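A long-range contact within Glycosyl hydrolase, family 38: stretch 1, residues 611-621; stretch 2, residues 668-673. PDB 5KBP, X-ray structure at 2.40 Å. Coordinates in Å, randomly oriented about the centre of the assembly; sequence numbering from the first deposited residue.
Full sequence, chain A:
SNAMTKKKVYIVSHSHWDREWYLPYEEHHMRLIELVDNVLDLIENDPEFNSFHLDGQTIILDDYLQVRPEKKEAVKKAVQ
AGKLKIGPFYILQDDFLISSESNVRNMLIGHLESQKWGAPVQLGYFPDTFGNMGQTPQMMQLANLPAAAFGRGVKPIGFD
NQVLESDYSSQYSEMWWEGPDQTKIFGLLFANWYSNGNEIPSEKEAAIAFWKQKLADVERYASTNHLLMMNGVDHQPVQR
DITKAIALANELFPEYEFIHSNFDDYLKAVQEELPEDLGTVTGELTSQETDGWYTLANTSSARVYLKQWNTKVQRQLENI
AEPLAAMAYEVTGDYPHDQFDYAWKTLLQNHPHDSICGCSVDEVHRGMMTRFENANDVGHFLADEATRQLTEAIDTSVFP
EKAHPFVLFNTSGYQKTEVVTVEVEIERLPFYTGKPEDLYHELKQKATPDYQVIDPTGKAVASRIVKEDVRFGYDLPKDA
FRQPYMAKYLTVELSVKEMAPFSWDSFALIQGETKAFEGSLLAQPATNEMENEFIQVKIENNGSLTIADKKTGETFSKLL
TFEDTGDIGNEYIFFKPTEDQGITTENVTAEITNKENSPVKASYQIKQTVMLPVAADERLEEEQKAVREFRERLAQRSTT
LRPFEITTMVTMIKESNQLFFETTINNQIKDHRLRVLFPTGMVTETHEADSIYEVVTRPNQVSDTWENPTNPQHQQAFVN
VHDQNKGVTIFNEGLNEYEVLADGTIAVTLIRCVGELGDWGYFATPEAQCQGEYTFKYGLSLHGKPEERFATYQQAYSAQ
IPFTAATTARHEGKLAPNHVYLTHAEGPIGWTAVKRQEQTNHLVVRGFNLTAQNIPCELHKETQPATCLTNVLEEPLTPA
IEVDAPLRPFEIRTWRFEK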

# COMPACT_ATOMS: atom_id res chain seq x y z
N MET A 611 -14.32 -31.92 9.35
CA MET A 611 -15.48 -31.28 8.74
C MET A 611 -15.94 -30.13 9.63
O MET A 611 -16.36 -30.34 10.77
CB MET A 611 -16.61 -32.28 8.54
CG MET A 611 -16.24 -33.44 7.63
SD MET A 611 -15.94 -32.93 5.92
CE MET A 611 -17.56 -32.33 5.46
N LEU A 612 -15.86 -28.91 9.10
CA LEU A 612 -16.18 -27.72 9.87
C LEU A 612 -17.40 -27.01 9.29
O LEU A 612 -17.63 -27.05 8.08
CB LEU A 612 -15.00 -26.75 9.91
CG LEU A 612 -13.73 -27.24 10.62
CD1 LEU A 612 -12.71 -26.12 10.71
CD2 LEU A 612 -14.07 -27.78 12.00
N PRO A 613 -18.20 -26.36 10.14
CA PRO A 613 -19.27 -25.50 9.63
C PRO A 613 -18.70 -24.42 8.72
O PRO A 613 -17.65 -23.83 9.00
CB PRO A 613 -19.88 -24.91 10.90
CG PRO A 613 -19.57 -25.91 11.96
CD PRO A 613 -18.21 -26.45 11.61
N VAL A 614 -19.40 -24.16 7.61
CA VAL A 614 -18.91 -23.19 6.63
C VAL A 614 -18.82 -21.80 7.25
O VAL A 614 -17.89 -21.04 6.96
CB VAL A 614 -19.81 -23.21 5.38
CG1 VAL A 614 -19.33 -22.18 4.36
CG2 VAL A 614 -19.83 -24.60 4.77
N ALA A 615 -19.77 -21.46 8.10
CA ALA A 615 -19.81 -20.17 8.79
C ALA A 615 -20.87 -20.27 9.88
O ALA A 615 -21.32 -21.36 10.23
CB ALA A 615 -20.12 -19.03 7.81
N ALA A 616 -21.25 -19.12 10.44
CA ALA A 616 -22.44 -19.07 11.27
C ALA A 616 -23.68 -19.02 10.38
O ALA A 616 -23.60 -18.74 9.18
CB ALA A 616 -22.40 -17.86 12.20
N ASP A 617 -24.83 -19.31 10.98
CA ASP A 617 -26.06 -19.32 10.20
C ASP A 617 -26.46 -17.89 9.84
O ASP A 617 -25.82 -16.91 10.23
CB ASP A 617 -27.17 -20.05 10.96
CG ASP A 617 -27.33 -19.55 12.39
OD1 ASP A 617 -27.25 -18.33 12.62
OD2 ASP A 617 -27.54 -20.40 13.28
N GLU A 618 -27.54 -17.78 9.06
CA GLU A 618 -27.99 -16.49 8.55
C GLU A 618 -28.38 -15.51 9.66
O GLU A 618 -28.54 -14.32 9.38
CB GLU A 618 -29.18 -16.69 7.61
CG GLU A 618 -30.42 -17.30 8.26
CD GLU A 618 -30.31 -18.81 8.43
OE1 GLU A 618 -29.39 -19.41 7.83
OE2 GLU A 618 -31.13 -19.38 9.17
N ARG A 619 -28.53 -15.98 10.90
CA ARG A 619 -28.93 -15.10 11.98
C ARG A 619 -27.82 -14.16 12.42
O ARG A 619 -28.10 -13.15 13.07
CB ARG A 619 -29.42 -15.92 13.17
CG ARG A 619 -30.67 -16.74 12.88
CD ARG A 619 -30.51 -18.19 13.31
NE ARG A 619 -30.53 -18.36 14.76
CZ ARG A 619 -30.31 -19.51 15.38
NH1 ARG A 619 -30.05 -20.60 14.68
NH2 ARG A 619 -30.35 -19.57 16.71
N LEU A 620 -26.56 -14.46 12.08
CA LEU A 620 -25.46 -13.61 12.54
C LEU A 620 -25.46 -12.26 11.84
O LEU A 620 -25.22 -11.23 12.48
CB LEU A 620 -24.12 -14.32 12.33
CG LEU A 620 -22.90 -13.48 12.73
CD1 LEU A 620 -22.97 -13.09 14.21
CD2 LEU A 620 -21.61 -14.22 12.42
N GLU A 621 -25.74 -12.24 10.54
CA GLU A 621 -25.70 -10.98 9.80
C GLU A 621 -26.71 -9.98 10.35
O GLU A 621 -26.40 -8.79 10.48
CB GLU A 621 -25.95 -11.23 8.31
CG GLU A 621 -26.05 -9.96 7.48
CD GLU A 621 -26.25 -10.23 6.01
OE1 GLU A 621 -25.47 -11.03 5.43
OE2 GLU A 621 -27.18 -9.65 5.42
N GLN A 668 -10.91 -21.78 4.23
CA GLN A 668 -12.12 -21.39 3.51
C GLN A 668 -13.34 -21.40 4.44
O GLN A 668 -14.47 -21.57 3.99
CB GLN A 668 -12.35 -22.29 2.30
CG GLN A 668 -11.24 -22.22 1.27
CD GLN A 668 -11.06 -20.83 0.70
OE1 GLN A 668 -12.03 -20.08 0.53
NE2 GLN A 668 -9.82 -20.46 0.40
N ILE A 669 -13.10 -21.23 5.73
CA ILE A 669 -14.13 -21.29 6.76
C ILE A 669 -14.24 -19.92 7.40
O ILE A 669 -13.23 -19.22 7.59
CB ILE A 669 -13.80 -22.37 7.81
CG1 ILE A 669 -13.67 -23.74 7.15
CG2 ILE A 669 -14.86 -22.41 8.91
CD1 ILE A 669 -14.92 -24.18 6.41
N LYS A 670 -15.46 -19.52 7.74
CA LYS A 670 -15.73 -18.22 8.33
C LYS A 670 -16.31 -18.39 9.74
O LYS A 670 -16.84 -19.44 10.09
CB LYS A 670 -16.71 -17.41 7.47
CG LYS A 670 -16.20 -17.14 6.07
CD LYS A 670 -17.25 -16.44 5.22
CE LYS A 670 -16.77 -16.22 3.79
NZ LYS A 670 -17.82 -15.61 2.93
N ASP A 671 -16.18 -17.32 10.53
CA ASP A 671 -16.81 -17.23 11.85
C ASP A 671 -16.36 -18.36 12.77
O ASP A 671 -17.17 -19.06 13.38
CB ASP A 671 -18.33 -17.20 11.73
CG ASP A 671 -18.83 -16.03 10.90
OD1 ASP A 671 -18.32 -14.91 11.08
OD2 ASP A 671 -19.73 -16.24 10.06
N HIS A 672 -15.04 -18.54 12.89
CA HIS A 672 -14.51 -19.62 13.71
C HIS A 672 -13.13 -19.25 14.22
O HIS A 672 -12.52 -18.26 13.79
CB HIS A 672 -14.45 -20.94 12.92
CG HIS A 672 -13.36 -20.97 11.89
ND1 HIS A 672 -12.42 -21.97 11.83
CD2 HIS A 672 -13.07 -20.11 10.89
CE1 HIS A 672 -11.59 -21.74 10.83
NE2 HIS A 672 -11.96 -20.62 10.24
N ARG A 673 -12.63 -20.06 15.15
CA ARG A 673 -11.31 -19.90 15.73
C ARG A 673 -10.65 -21.26 15.85
O ARG A 673 -11.25 -22.19 16.40
CB ARG A 673 -11.37 -19.22 17.11
CG ARG A 673 -10.02 -19.06 17.78
CD ARG A 673 -10.16 -18.80 19.27
NE ARG A 673 -10.84 -19.91 19.94
CZ ARG A 673 -11.13 -19.94 21.24
NH1 ARG A 673 -11.74 -20.99 21.76
NH2 ARG A 673 -10.79 -18.92 22.02
O HOH W 1 -17.68 -21.84 10.88

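Stretches 611-621 and 668-673 meet where the strand ending at Pro613 gives way to loop, and together they bury 363 Å². By CA position the two stretches are nearest at Ala615 and Lys670, whose CA atoms lie 4.5 Å apart.

Two direct hydrogen bonds cross the contact. Lys670 N donates to Val614 O over 3.0 Å, nearly straight at 167°, joining backbone to backbone. The second uses a side chain: Ala616 N donates to Asp671 OD2 at 3.3 Å and 172°, a longer bond but equally well aligned. Asp671 suits this place because its CA-to-CB bond points toward stretch 1 and its m rotamer (chi1 -59°) brings the carboxylate to the amide. Its backbone, at phi/psi 58/52, adopts the left-handed conformation. The other carboxylate oxygen, OD1, is hydrogen-bonded elsewhere in the structure, so this buried acid has partners for both oxygens.

Between these bonds, Ala615 CA approaches Lys670 O at 3.3 Å, a CA-H...O contact with an angle of 179° at the hydrogen. The same carbonyl also accepts from water 1, which donates 2.7 Å to Lys670 O and 2.7 Å to Pro613 O. The water thus bridges two backbone oxygens that could not hydrogen-bond to each other directly.

Van der Waals contacts add to the polar links; the one apolar side-chain pair is Leu612 with Ile669. Ile669, buried and with the largest covered area of any residue here, has both chi angles in m; its CG2 lies 3.1 Å from Pro613 O, a tight approach, while its CG1 lies 4.3 Å from Leu612 CB. The CA-to-CB bond of Leu612 points toward stretch 2, and its CD1 also reaches within 4.3 Å of His672 ND1, meeting the ring obliquely. The CA-to-CB bond of Val614 points away, and the residue contributes through its carbonyl. The small side chain of Ala615 fits a close passage, with its CB 3.8 Å from Lys670 CB and 3.6 Å from Asp671 OD2. Lys670 touches the contact with the base of its side chain, while the extended remainder, t from chi2 to chi4, leads its end away and leaves the residue exposed.

Farther along stretch 1, the chain turns into a helix. Asp617 OD1 accepts from Arg619 N at 3.2 Å as a capping bond, and Asp617 OD2 forms a salt bridge with Arg619 NH1 at 2.9 Å; Leu620 N donates to Asp617 O at 3.2 Å. Neither Asp617 nor Arg619 touches stretch 2, but Leu620 does: buried, with its CA-to-CB bond toward stretch 2, it places CD2 3.6 Å from Asp671 OD1, adding apolar cover beside the carboxylate.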